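Local coordinates for protein peroxiredoxin 5 (Alvinella pompejana, PDB 2XHF) that probably reduces hydrogen peroxide and other peroxides at the expense of thiols, as expected of an antioxidant enzyme of the peroxiredoxin family, at residues S67-F72 / H78-I83; D18-V23 / Y136-D141; K32-H37 / R105-M110; F48-A53 / A92-T97; K44-S49 / P63-L68. All coordinates share one frame; numbering follows the deposited sequence.

Contact 1. Residues S67-F72 / H78-I83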
# COMPACT_ATOMS: atom_id res chain seq x y z
N SER A 67 17.04 7.31 -16.14
CA SER A 67 18.14 8.03 -16.81
C SER A 67 18.55 7.32 -18.11
O SER A 67 19.00 7.97 -19.05
CB SER A 67 19.34 8.18 -15.87
OG SER A 67 20.06 6.97 -15.74
N LEU A 68 18.35 6.00 -18.15
CA LEU A 68 18.73 5.20 -19.31
C LEU A 68 17.60 4.95 -20.30
O LEU A 68 17.77 4.19 -21.24
CB LEU A 68 19.32 3.87 -18.84
CG LEU A 68 20.66 4.01 -18.13
CD1 LEU A 68 21.07 2.68 -17.53
CD2 LEU A 68 21.72 4.52 -19.10
N TYR A 69 16.46 5.60 -20.09
CA TYR A 69 15.30 5.35 -20.93
C TYR A 69 15.58 5.43 -22.43
O TYR A 69 15.21 4.53 -23.17
CB TYR A 69 14.18 6.32 -20.56
CG TYR A 69 12.95 6.16 -21.42
CD1 TYR A 69 12.04 5.14 -21.19
CD2 TYR A 69 12.71 7.00 -22.48
CE1 TYR A 69 10.93 4.98 -22.00
CE2 TYR A 69 11.60 6.86 -23.30
CZ TYR A 69 10.71 5.86 -23.05
OH TYR A 69 9.62 5.75 -23.86
N ASP A 70 16.25 6.48 -22.88
CA ASP A 70 16.51 6.60 -24.32
C ASP A 70 17.51 5.53 -24.83
O ASP A 70 17.41 5.08 -25.96
CB ASP A 70 16.97 8.02 -24.68
CG ASP A 70 15.82 9.04 -24.62
OD1 ASP A 70 14.70 8.75 -25.11
OD2 ASP A 70 16.06 10.14 -24.06
N LYS A 71 18.42 5.08 -23.98
CA LYS A 71 19.30 3.97 -24.34
C LYS A 71 18.53 2.66 -24.50
O LYS A 71 18.78 1.90 -25.44
CB LYS A 71 20.39 3.78 -23.28
CG LYS A 71 21.31 4.94 -23.14
CD LYS A 71 22.09 5.22 -24.42
CE LYS A 71 23.10 4.12 -24.73
NZ LYS A 71 23.95 4.41 -25.94
N PHE A 72 17.60 2.40 -23.60
CA PHE A 72 16.76 1.22 -23.70
C PHE A 72 15.93 1.33 -24.98
O PHE A 72 15.82 0.38 -25.77
CB PHE A 72 15.84 1.13 -22.49
CG PHE A 72 16.54 0.89 -21.17
CD1 PHE A 72 17.64 0.06 -21.06
CD2 PHE A 72 16.05 1.48 -20.02
CE1 PHE A 72 18.24 -0.16 -19.83
CE2 PHE A 72 16.65 1.26 -18.80
CZ PHE A 72 17.75 0.44 -18.71
N HIS A 78 11.85 0.13 -24.92
CA HIS A 78 11.26 1.28 -24.24
C HIS A 78 10.15 0.87 -23.28
O HIS A 78 9.76 1.67 -22.41
CB HIS A 78 10.71 2.31 -25.22
CG HIS A 78 9.26 2.12 -25.55
ND1 HIS A 78 8.84 1.28 -26.54
CD2 HIS A 78 8.15 2.67 -25.01
CE1 HIS A 78 7.52 1.31 -26.61
NE2 HIS A 78 7.07 2.15 -25.69
N THR A 79 9.65 -0.35 -23.43
CA THR A 79 8.61 -0.87 -22.55
C THR A 79 9.25 -1.41 -21.28
O THR A 79 9.90 -2.45 -21.31
CB THR A 79 7.80 -1.97 -23.24
OG1 THR A 79 7.24 -1.46 -24.45
CG2 THR A 79 6.67 -2.45 -22.33
N ILE A 80 9.06 -0.69 -20.18
CA ILE A 80 9.65 -1.00 -18.89
C ILE A 80 8.52 -1.06 -17.89
O ILE A 80 7.70 -0.15 -17.81
CB ILE A 80 10.66 0.08 -18.45
CG1 ILE A 80 11.67 0.36 -19.55
CG2 ILE A 80 11.36 -0.30 -17.13
CD1 ILE A 80 12.45 1.64 -19.35
N ALA A 81 8.49 -2.15 -17.13
CA ALA A 81 7.46 -2.34 -16.12
C ALA A 81 8.08 -2.68 -14.79
O ALA A 81 9.01 -3.49 -14.71
CB ALA A 81 6.51 -3.45 -16.54
N CYS A 82 7.54 -2.05 -13.75
CA CYS A 82 7.88 -2.35 -12.37
C CYS A 82 6.69 -3.07 -11.76
O CYS A 82 5.57 -2.60 -11.89
CB CYS A 82 8.10 -1.05 -11.61
SG CYS A 82 8.39 -1.23 -9.83
N ILE A 83 6.94 -4.20 -11.10
CA ILE A 83 5.88 -4.99 -10.51
C ILE A 83 6.11 -5.14 -9.00
O ILE A 83 7.24 -5.34 -8.55
CB ILE A 83 5.75 -6.37 -11.21
CG1 ILE A 83 4.50 -7.10 -10.77
CG2 ILE A 83 6.99 -7.23 -11.06
CD1 ILE A 83 4.03 -8.15 -11.82

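Contact 2. Residues D18-V23 / Y136-D141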
# COMPACT_ATOMS: atom_id res chain seq x y z
N ASP A 18 11.93 -19.41 -21.12
CA ASP A 18 10.61 -19.62 -20.53
C ASP A 18 9.64 -18.50 -20.91
O ASP A 18 10.03 -17.34 -21.05
CB ASP A 18 10.69 -19.68 -19.00
CG ASP A 18 11.39 -20.93 -18.49
OD1 ASP A 18 11.65 -21.85 -19.29
OD2 ASP A 18 11.66 -20.99 -17.27
N ILE A 19 8.37 -18.87 -21.08
CA ILE A 19 7.29 -17.90 -21.22
C ILE A 19 6.91 -17.45 -19.81
O ILE A 19 6.71 -18.27 -18.92
CB ILE A 19 6.08 -18.52 -21.98
CG1 ILE A 19 6.52 -18.99 -23.38
CG2 ILE A 19 4.95 -17.54 -22.08
CD1 ILE A 19 5.45 -19.63 -24.19
N ILE A 20 6.83 -16.14 -19.58
CA ILE A 20 6.45 -15.67 -18.24
C ILE A 20 5.02 -16.12 -17.90
O ILE A 20 4.19 -16.32 -18.79
CB ILE A 20 6.58 -14.12 -18.09
CG1 ILE A 20 5.55 -13.37 -18.97
CG2 ILE A 20 8.02 -13.66 -18.40
CD1 ILE A 20 5.59 -11.84 -18.80
N PRO A 21 4.73 -16.28 -16.59
CA PRO A 21 3.37 -16.68 -16.19
C PRO A 21 2.32 -15.75 -16.77
O PRO A 21 2.47 -14.53 -16.74
CB PRO A 21 3.41 -16.56 -14.66
CG PRO A 21 4.84 -16.78 -14.32
CD PRO A 21 5.62 -16.13 -15.43
N ASP A 22 1.26 -16.36 -17.27
CA ASP A 22 0.18 -15.69 -17.96
C ASP A 22 -0.90 -15.42 -16.92
O ASP A 22 -1.88 -16.14 -16.83
CB ASP A 22 -0.32 -16.66 -19.06
CG ASP A 22 -1.28 -16.04 -20.05
OD1 ASP A 22 -1.52 -14.81 -20.04
OD2 ASP A 22 -1.78 -16.84 -20.90
N VAL A 23 -0.69 -14.40 -16.10
CA VAL A 23 -1.66 -14.08 -15.05
C VAL A 23 -2.09 -12.62 -15.14
O VAL A 23 -1.42 -11.79 -15.77
CB VAL A 23 -1.12 -14.37 -13.65
CG1 VAL A 23 -0.44 -15.73 -13.59
CG2 VAL A 23 -0.19 -13.31 -13.26
N TYR A 136 14.13 -8.86 -8.73
CA TYR A 136 14.73 -9.36 -9.96
C TYR A 136 14.59 -8.32 -11.06
O TYR A 136 13.83 -7.35 -10.95
CB TYR A 136 14.09 -10.69 -10.39
CG TYR A 136 12.59 -10.59 -10.57
CD1 TYR A 136 12.06 -10.04 -11.73
CD2 TYR A 136 11.72 -11.01 -9.58
CE1 TYR A 136 10.70 -9.92 -11.90
CE2 TYR A 136 10.34 -10.88 -9.74
CZ TYR A 136 9.85 -10.35 -10.91
OH TYR A 136 8.49 -10.23 -11.07
N ALA A 137 15.31 -8.52 -12.14
CA ALA A 137 15.15 -7.74 -13.37
C ALA A 137 15.33 -8.69 -14.54
O ALA A 137 16.30 -9.44 -14.58
CB ALA A 137 16.14 -6.60 -13.43
N MET A 138 14.40 -8.65 -15.49
CA MET A 138 14.44 -9.54 -16.62
C MET A 138 14.25 -8.79 -17.90
O MET A 138 13.51 -7.80 -17.96
CB MET A 138 13.32 -10.58 -16.49
CG MET A 138 13.52 -11.51 -15.29
SD MET A 138 12.24 -12.77 -15.14
CE MET A 138 10.91 -11.85 -15.85
N LEU A 139 14.91 -9.28 -18.94
CA LEU A 139 14.65 -8.84 -20.29
C LEU A 139 13.62 -9.80 -20.89
O LEU A 139 13.76 -11.02 -20.79
CB LEU A 139 15.92 -8.87 -21.12
CG LEU A 139 17.06 -7.99 -20.64
CD1 LEU A 139 18.20 -8.05 -21.67
CD2 LEU A 139 16.61 -6.58 -20.41
N ILE A 140 12.61 -9.23 -21.53
CA ILE A 140 11.52 -9.99 -22.09
C ILE A 140 11.45 -9.71 -23.59
O ILE A 140 11.72 -8.62 -24.05
CB ILE A 140 10.19 -9.56 -21.46
CG1 ILE A 140 10.24 -9.53 -19.92
CG2 ILE A 140 9.04 -10.43 -21.97
CD1 ILE A 140 10.47 -10.84 -19.29
N ASP A 141 11.09 -10.73 -24.37
CA ASP A 141 10.86 -10.59 -25.80
C ASP A 141 9.62 -11.41 -26.15
O ASP A 141 9.65 -12.63 -26.07
CB ASP A 141 12.09 -11.10 -26.57
CG ASP A 141 11.99 -10.92 -28.08
OD1 ASP A 141 10.87 -10.82 -28.61
OD2 ASP A 141 13.06 -10.87 -28.72

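Contact 3. Residues K32-H37 / R105-M110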
# COMPACT_ATOMS: atom_id res chain seq x y z
N LYS A 32 -9.19 -2.15 -13.54
CA LYS A 32 -8.31 -2.23 -14.71
C LYS A 32 -7.32 -3.35 -14.52
O LYS A 32 -6.27 -3.17 -13.90
CB LYS A 32 -7.58 -0.92 -14.98
CG LYS A 32 -6.59 -1.01 -16.15
CD LYS A 32 -5.63 0.17 -16.23
CE LYS A 32 -6.33 1.48 -16.45
NZ LYS A 32 -5.32 2.57 -16.54
N SER A 33 -7.69 -4.53 -14.99
CA SER A 33 -6.80 -5.67 -14.95
C SER A 33 -6.70 -6.32 -16.31
O SER A 33 -7.59 -6.21 -17.16
CB SER A 33 -7.25 -6.69 -13.93
OG SER A 33 -8.55 -7.13 -14.24
N PHE A 34 -5.58 -6.97 -16.54
CA PHE A 34 -5.30 -7.52 -17.85
C PHE A 34 -4.15 -8.51 -17.69
O PHE A 34 -3.36 -8.43 -16.74
CB PHE A 34 -4.90 -6.41 -18.84
CG PHE A 34 -3.87 -5.48 -18.29
CD1 PHE A 34 -2.53 -5.75 -18.42
CD2 PHE A 34 -4.25 -4.33 -17.63
CE1 PHE A 34 -1.58 -4.91 -17.92
CE2 PHE A 34 -3.30 -3.47 -17.11
CZ PHE A 34 -1.95 -3.77 -17.24
N PRO A 35 -4.06 -9.46 -18.62
CA PRO A 35 -2.91 -10.38 -18.55
C PRO A 35 -1.62 -9.62 -18.71
O PRO A 35 -1.48 -8.74 -19.56
CB PRO A 35 -3.12 -11.29 -19.77
CG PRO A 35 -4.58 -11.20 -20.08
CD PRO A 35 -4.99 -9.80 -19.72
N ILE A 36 -0.64 -9.97 -17.90
CA ILE A 36 0.67 -9.34 -18.05
C ILE A 36 1.25 -9.56 -19.45
O ILE A 36 2.04 -8.76 -19.94
CB ILE A 36 1.64 -9.78 -16.94
CG1 ILE A 36 2.87 -8.87 -16.92
CG2 ILE A 36 2.01 -11.25 -17.04
CD1 ILE A 36 3.78 -9.10 -15.72
N HIS A 37 0.86 -10.66 -20.11
CA HIS A 37 1.27 -10.87 -21.50
C HIS A 37 0.94 -9.71 -22.43
O HIS A 37 1.60 -9.53 -23.46
CB HIS A 37 0.68 -12.16 -22.03
CG HIS A 37 1.44 -13.38 -21.61
ND1 HIS A 37 1.38 -14.56 -22.31
CD2 HIS A 37 2.30 -13.58 -20.59
CE1 HIS A 37 2.15 -15.46 -21.72
NE2 HIS A 37 2.73 -14.88 -20.67
N ARG A 105 5.68 1.39 -16.56
CA ARG A 105 4.37 0.84 -16.25
C ARG A 105 4.41 0.27 -14.84
O ARG A 105 5.27 -0.54 -14.52
CB ARG A 105 4.03 -0.25 -17.26
CG ARG A 105 3.97 0.20 -18.72
CD ARG A 105 2.70 0.99 -19.04
NE ARG A 105 1.50 0.19 -18.84
CZ ARG A 105 1.06 -0.73 -19.68
NH1 ARG A 105 1.68 -0.99 -20.83
NH2 ARG A 105 -0.04 -1.39 -19.36
N MET A 106 3.45 0.68 -14.02
CA MET A 106 3.40 0.27 -12.63
C MET A 106 2.36 -0.80 -12.46
O MET A 106 1.16 -0.52 -12.43
CB MET A 106 3.11 1.48 -11.73
CG MET A 106 4.23 2.50 -11.73
SD MET A 106 5.54 1.96 -10.60
CE MET A 106 6.92 2.97 -11.12
N LEU A 107 2.84 -2.04 -12.37
CA LEU A 107 2.00 -3.21 -12.34
C LEU A 107 1.84 -3.73 -10.91
O LEU A 107 2.80 -4.02 -10.22
CB LEU A 107 2.56 -4.30 -13.24
CG LEU A 107 2.84 -3.91 -14.69
CD1 LEU A 107 3.39 -5.11 -15.43
CD2 LEU A 107 1.60 -3.35 -15.37
N ALA A 108 0.59 -3.84 -10.49
CA ALA A 108 0.25 -4.31 -9.15
C ALA A 108 -0.12 -5.78 -9.19
O ALA A 108 -1.16 -6.15 -9.75
CB ALA A 108 -0.88 -3.49 -8.58
N ASP A 109 0.76 -6.62 -8.68
CA ASP A 109 0.52 -8.06 -8.54
C ASP A 109 -0.25 -8.27 -7.24
O ASP A 109 0.26 -8.81 -6.24
CB ASP A 109 1.86 -8.79 -8.47
CG ASP A 109 1.71 -10.30 -8.45
OD1 ASP A 109 0.68 -10.80 -8.96
OD2 ASP A 109 2.63 -10.98 -7.92
N MET A 110 -1.49 -7.80 -7.24
CA MET A 110 -2.18 -7.52 -6.00
C MET A 110 -2.40 -8.74 -5.12
O MET A 110 -2.37 -8.63 -3.89
CB MET A 110 -3.52 -6.85 -6.31
CG MET A 110 -4.34 -6.56 -5.09
SD MET A 110 -5.73 -5.52 -5.48
CE MET A 110 -6.62 -6.49 -6.61

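Contact 4. Residues F48-A53 / A92-T97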
# COMPACT_ATOMS: atom_id res chain seq x y z
N PHE A 48 10.97 -5.51 -13.90
CA PHE A 48 11.71 -5.60 -12.65
C PHE A 48 10.76 -5.44 -11.49
O PHE A 48 9.67 -4.85 -11.62
CB PHE A 48 12.87 -4.58 -12.57
CG PHE A 48 12.43 -3.15 -12.40
CD1 PHE A 48 12.06 -2.38 -13.49
CD2 PHE A 48 12.39 -2.57 -11.14
CE1 PHE A 48 11.66 -1.08 -13.33
CE2 PHE A 48 12.00 -1.26 -10.99
CZ PHE A 48 11.63 -0.52 -12.08
N SER A 49 11.15 -6.00 -10.35
CA SER A 49 10.31 -5.97 -9.16
C SER A 49 10.85 -5.07 -8.05
O SER A 49 12.06 -4.82 -7.96
CB SER A 49 10.13 -7.38 -8.63
OG SER A 49 11.40 -7.90 -8.24
N VAL A 50 9.94 -4.64 -7.19
CA VAL A 50 10.30 -4.07 -5.90
C VAL A 50 9.52 -4.79 -4.82
O VAL A 50 8.50 -5.40 -5.09
CB VAL A 50 10.03 -2.55 -5.84
CG1 VAL A 50 10.91 -1.81 -6.82
CG2 VAL A 50 8.54 -2.23 -6.02
N VAL A 51 10.02 -4.71 -3.58
CA VAL A 51 9.38 -5.36 -2.45
C VAL A 51 8.03 -4.70 -2.16
O VAL A 51 7.06 -5.36 -1.79
CB VAL A 51 10.31 -5.35 -1.22
CG1 VAL A 51 9.61 -5.91 0.03
CG2 VAL A 51 11.57 -6.15 -1.56
N GLY A 52 7.96 -3.39 -2.32
CA GLY A 52 6.69 -2.73 -2.18
C GLY A 52 6.78 -1.25 -2.42
O GLY A 52 7.81 -0.64 -2.20
N ALA A 53 5.65 -0.68 -2.83
CA ALA A 53 5.53 0.77 -2.93
C ALA A 53 5.86 1.35 -1.55
O ALA A 53 5.37 0.86 -0.52
CB ALA A 53 4.13 1.12 -3.32
N ALA A 92 -0.03 2.99 -8.01
CA ALA A 92 -0.09 4.11 -8.93
C ALA A 92 0.35 5.41 -8.25
O ALA A 92 1.05 6.21 -8.86
CB ALA A 92 -1.50 4.25 -9.50
N ALA A 93 -0.06 5.61 -7.00
CA ALA A 93 0.28 6.84 -6.28
C ALA A 93 1.79 6.87 -6.10
O ALA A 93 2.43 7.88 -6.29
CB ALA A 93 -0.42 6.90 -4.94
N TRP A 94 2.34 5.73 -5.71
CA TRP A 94 3.78 5.62 -5.54
C TRP A 94 4.54 5.91 -6.85
O TRP A 94 5.52 6.66 -6.88
CB TRP A 94 4.15 4.24 -5.02
CG TRP A 94 5.62 4.03 -4.88
CD1 TRP A 94 6.45 4.64 -4.01
CD2 TRP A 94 6.43 3.16 -5.67
NE1 TRP A 94 7.74 4.18 -4.16
CE2 TRP A 94 7.75 3.29 -5.21
CE3 TRP A 94 6.16 2.28 -6.72
CZ2 TRP A 94 8.80 2.57 -5.74
CZ3 TRP A 94 7.21 1.58 -7.26
CH2 TRP A 94 8.52 1.71 -6.76
N GLY A 95 4.08 5.30 -7.94
CA GLY A 95 4.71 5.47 -9.24
C GLY A 95 4.79 6.94 -9.61
O GLY A 95 5.80 7.38 -10.15
N LYS A 96 3.73 7.71 -9.34
CA LYS A 96 3.75 9.14 -9.67
C LYS A 96 4.83 9.90 -8.89
O LYS A 96 5.37 10.87 -9.38
CB LYS A 96 2.38 9.78 -9.47
CG LYS A 96 1.37 9.28 -10.46
CD LYS A 96 0.02 9.93 -10.23
CE LYS A 96 -1.01 9.42 -11.23
NZ LYS A 96 -1.24 7.96 -11.11
N THR A 97 5.15 9.44 -7.69
CA THR A 97 6.17 10.11 -6.89
C THR A 97 7.59 9.80 -7.34
O THR A 97 8.50 10.63 -7.21
CB THR A 97 6.06 9.78 -5.37
OG1 THR A 97 6.60 8.47 -5.11
CG2 THR A 97 4.61 9.90 -4.90

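Contact 5. Residues K44-S49 / P63-L68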
# COMPACT_ATOMS: atom_id res chain seq x y z
N LYS A 44 9.89 -6.19 -27.21
CA LYS A 44 10.90 -6.38 -26.19
C LYS A 44 10.65 -5.42 -25.03
O LYS A 44 10.04 -4.36 -25.21
CB LYS A 44 12.29 -6.15 -26.77
CG LYS A 44 12.63 -7.13 -27.87
CD LYS A 44 14.06 -7.00 -28.35
CE LYS A 44 14.28 -5.69 -29.05
NZ LYS A 44 15.63 -5.63 -29.72
N GLY A 45 11.08 -5.78 -23.83
CA GLY A 45 10.96 -4.88 -22.72
C GLY A 45 11.67 -5.39 -21.50
O GLY A 45 12.35 -6.43 -21.53
N ILE A 46 11.52 -4.63 -20.43
CA ILE A 46 12.15 -4.89 -19.15
C ILE A 46 11.06 -5.05 -18.10
O ILE A 46 10.11 -4.28 -18.07
CB ILE A 46 13.06 -3.72 -18.73
CG1 ILE A 46 14.22 -3.56 -19.71
CG2 ILE A 46 13.60 -3.95 -17.31
CD1 ILE A 46 14.81 -2.15 -19.72
N LEU A 47 11.19 -6.07 -17.27
CA LEU A 47 10.33 -6.28 -16.12
C LEU A 47 11.19 -6.39 -14.88
O LEU A 47 12.07 -7.26 -14.80
CB LEU A 47 9.50 -7.56 -16.27
CG LEU A 47 8.56 -7.88 -15.09
CD1 LEU A 47 7.45 -6.81 -14.94
CD2 LEU A 47 7.93 -9.26 -15.26
N PHE A 48 10.97 -5.51 -13.90
CA PHE A 48 11.71 -5.60 -12.65
C PHE A 48 10.76 -5.44 -11.49
O PHE A 48 9.67 -4.85 -11.62
CB PHE A 48 12.87 -4.58 -12.57
CG PHE A 48 12.43 -3.15 -12.40
CD1 PHE A 48 12.06 -2.38 -13.49
CD2 PHE A 48 12.39 -2.57 -11.14
CE1 PHE A 48 11.66 -1.08 -13.33
CE2 PHE A 48 12.00 -1.26 -10.99
CZ PHE A 48 11.63 -0.52 -12.08
N SER A 49 11.15 -6.00 -10.35
CA SER A 49 10.31 -5.97 -9.16
C SER A 49 10.85 -5.07 -8.05
O SER A 49 12.06 -4.82 -7.96
CB SER A 49 10.13 -7.38 -8.63
OG SER A 49 11.40 -7.90 -8.24
N PRO A 63 15.72 5.55 -10.43
CA PRO A 63 16.38 6.71 -11.04
C PRO A 63 17.33 6.33 -12.18
O PRO A 63 17.36 7.04 -13.19
CB PRO A 63 17.15 7.33 -9.86
CG PRO A 63 16.38 6.93 -8.69
CD PRO A 63 15.87 5.55 -8.96
N GLU A 64 18.06 5.22 -12.06
CA GLU A 64 18.96 4.82 -13.14
C GLU A 64 18.22 4.28 -14.35
O GLU A 64 18.62 4.56 -15.47
CB GLU A 64 20.00 3.80 -12.68
CG GLU A 64 21.13 3.62 -13.69
CD GLU A 64 22.44 3.22 -13.03
OE1 GLU A 64 22.62 2.01 -12.81
OE2 GLU A 64 23.26 4.12 -12.76
N TYR A 65 17.14 3.52 -14.13
CA TYR A 65 16.28 3.11 -15.24
C TYR A 65 15.79 4.34 -15.99
O TYR A 65 15.81 4.39 -17.21
CB TYR A 65 15.06 2.28 -14.79
CG TYR A 65 15.35 0.85 -14.40
CD1 TYR A 65 15.66 -0.12 -15.35
CD2 TYR A 65 15.24 0.45 -13.08
CE1 TYR A 65 15.90 -1.44 -14.98
CE2 TYR A 65 15.49 -0.85 -12.69
CZ TYR A 65 15.80 -1.80 -13.65
OH TYR A 65 16.03 -3.09 -13.25
N LEU A 66 15.32 5.35 -15.26
CA LEU A 66 14.77 6.52 -15.91
C LEU A 66 15.85 7.24 -16.71
O LEU A 66 15.61 7.71 -17.85
CB LEU A 66 14.15 7.46 -14.88
CG LEU A 66 12.88 6.92 -14.23
CD1 LEU A 66 12.41 7.84 -13.13
CD2 LEU A 66 11.76 6.71 -15.25
N SER A 67 17.04 7.31 -16.14
CA SER A 67 18.14 8.03 -16.81
C SER A 67 18.55 7.32 -18.11
O SER A 67 19.00 7.97 -19.05
CB SER A 67 19.34 8.18 -15.87
OG SER A 67 20.06 6.97 -15.74
N LEU A 68 18.35 6.00 -18.15
CA LEU A 68 18.73 5.20 -19.31
C LEU A 68 17.60 4.95 -20.30
O LEU A 68 17.77 4.19 -21.24
CB LEU A 68 19.32 3.87 -18.84
CG LEU A 68 20.66 4.01 -18.13
CD1 LEU A 68 21.07 2.68 -17.53
CD2 LEU A 68 21.72 4.52 -19.10

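Contact 1. Residues S67-F72 / H78-I83
Phe72, one of two aromatic residues of the 67-72 segment that meet Ile80, gives its backbone N to Leu68 O over 3.0 Å, a bond that winds the first turn of helix 69-74. This helix is part of the beta-alpha-beta crossover of the thioredoxin fold, in which helices 62-67 and 69-74 join strand 44-49 to its parallel neighbour 79-84. Contact between helix and strand is made by van der Waals packing. Ile80 points from the strand toward the helix, and its CD1 comes within 3.7 Å of Phe72 CD2, the two side chains crossing at about a right angle. The same methyl lies at the edge of the Tyr69 ring, near its plane, 4.0 Å from Tyr69 CD1. Phe72 also packs on Cys159, Leu160 and Ile163 of helix 156-165. With CG anti to the backbone N (chi1 178°), Tyr69 swings its ring past Ile80 and lays it alongside His78, while Lys103 makes a cation-pi contact with it. Cutting Tyr69 back to an alanine would probably open a gap beside Ile80 CD1 and leave His78 and Lys103 without their aromatic neighbour. At the far end of the tyrosine, OH stands 3.6 Å from His78 CD2, obliquely to the imidazole.

Contact 2. Residues D18-V23 / Y136-D141
Ile20 and Ile140 mark the closest approach of the two backbones, with 8.5 Å between their CA atoms, a spacing that leaves the gap between the irregular 18-23 segment and strand 136-141 to be bridged by side chains alone. The bridge is narrow and wholly apolar. CG2 of Ile20 is the atom that reaches across, meeting Ile140 CD1 at 3.8 Å, and the two isoleucines cross at about a right angle. Because Ile140 bends at its second torsion (chi2 -64°), its terminal methyl comes nearer to Ile20 than the direction of its CB would suggest. Two residues back along the strand, on the same face, Met138 adds its CE, a looser neighbour at 4.3 Å from that same Ile20 CG2. One methyl thus rests against the ends of two strand residues, all three buried. The backbone of Ile20 is held in part by His37, whose NE2 is hydrogen-bonded to Ile20 O. Ile20 packs on side chains of the central sheet, while the backbone of its segment bonds to Asn143 and Ile145: Ile145 of the neighbouring strand 144-150 touches both Ile20 and Met138, Leu47 of strand 44-49 packs on Met138, and helix 113-118 covers Pro21 and Tyr136 through Phe114.

Contact 3. Residues K32-H37 / R105-M110
The small antiparallel hairpin formed by strands 24-26 and 33-35 packs, through Phe34 and the following Ile36, against strand 105-108, which is an outermost strand of the central thioredoxin-fold sheet within this chain. Leu107 is the residue on which both hairpin side chains converge. It points toward the hairpin and divides its two methyls between them: CD2 lies at the edge of the Phe34 ring, near its plane and 4.0 Å from Phe34 CZ, while CD1 meets Ile36 CD1 at 4.0 Å. Each of these side chains crosses Leu107 at about a right angle, so that the contact is one of ends and edges, with no broad overlap. Phe34 owes its position to a chi1 of 48°, which sets CG between the backbone N and the carbonyl carbon and carries the ring tip over to the sheet. Next to Leu107 on this face, Arg105 bends its chain at chi2 and chi3 and brings NH2 to 3.7 Å from Phe34 CZ; the guanidinium and ring planes are turned 43° from each other. The polar end of the arginine has its stronger partner in Glu27, which forms a salt bridge with NE. Pairing with Glu27 probably keeps the charge of Arg105 compensated at the margin of the patch, while the aliphatic ends of Leu107 and Ile36 fill its buried side without any hydrogen bond to direct them.

Contact 4. Residues F48-A53 / A92-T97
Ala53 sits on the indole of Trp94, its CA over one face of the five-membered ring, 3.8 Å from the centroid and only 14° off the ring normal, a clear CH-pi contact. In the thioredoxin fold this joins helix 88-98 to the loop that follows strand 44-49, a loop that in peroxiredoxins leads toward the active site. Ala53 CB adds a second touch, 3.6 Å from Trp94 CB, at the root of the same side chain. At the far end of the indole, Val50 and Trp94 point at each other from opposite directions, and Val50 CG2 meets Trp94 CH2 at 4.0 Å, obliquely to the ring. The tryptophan spans both residues because its CG is anti to the backbone N (chi1 177°), which lets the ring extend from the helix to the loop. Further out, the backbone N of Ala53 is fixed by a hydrogen bond to Asn86 OD1, and Phe54 meets the indole edge-to-face. Val50 in turn packs on Cys82 and Ala84 of strand 79-84. Across the dimer interface, Phe54 of the second subunit touches the neighbouring Ala93. On the helix itself, Thr97 OG1 donates to Trp94 O over 2.8 Å, in the carbonyl plane, on a lone pair, with a C=O...donor angle of 134°.

Contact 5. Residues K44-S49 / P63-L68
Tyr65 is carried to Phe48 by a turn of helix 62-67 in which Pro63 O accepts the backbone N of Ser67 over 3.0 Å. Glu64 faces elsewhere and uses its OE1 to accept the backbone N of Leu157. Tyr65 then points toward the strand and lays its ring on that of Phe48 in an offset stack, the centroids 4.2 Å apart and the planes inclined by 15°. The two side chains slide past each other in opposite directions: Tyr65 CE2 stands over the centre of the phenylalanine ring, whereas Tyr65 OH reaches back to Phe48 CB at 3.6 Å. Phe48 CG lies between its backbone N and carbonyl carbon (chi1 72°), which turns the ring to the helix. Next along the strand face, Ile46 CG2 touches Tyr65 CE1 at 4.1 Å. Here helix 62-67 packs on strand 44-49, as part of the crossover from that strand to 79-84 in the thioredoxin fold, with Ala137 of strand 136-141 and Cys159 of helix 156-165 also packing on Tyr65. Replacing Phe48 by an alanine would probably leave one face of the Tyr65 ring without its stacking partner and free that ring to tilt. Beyond the tyrosine the helix closes: Ser67 OG donates to Glu64 O over 2.8 Å, and Leu68 N reaches the same oxygen from the same face of the carbonyl plane at 3.1 Å.

Contacts 2, 4 and 5 are buried, whereas contacts 1 and 3 reach the partly exposed margin and bring polar residues, His78 and Arg105, into the packing. Contacts 1 and 5 lie on the same side of the chain's centre, their centres about 4 Å apart; they share Ser67 and Leu68 and use neighbouring parallel strands, joined where Ala81 N bonds to Ile46 O. Contacts 4 and 5 both draw on strand 44-49, contact 5 through a ring stack and contact 4, past the strand, through a CH-pi contact. Contact 2 is purely aliphatic apart from its methionine. It meets contact 3 directly, Val23 O lying 2.9 Å from Ile36 N, a probable hydrogen bond that ties the 18-23 segment to the end of the hairpin.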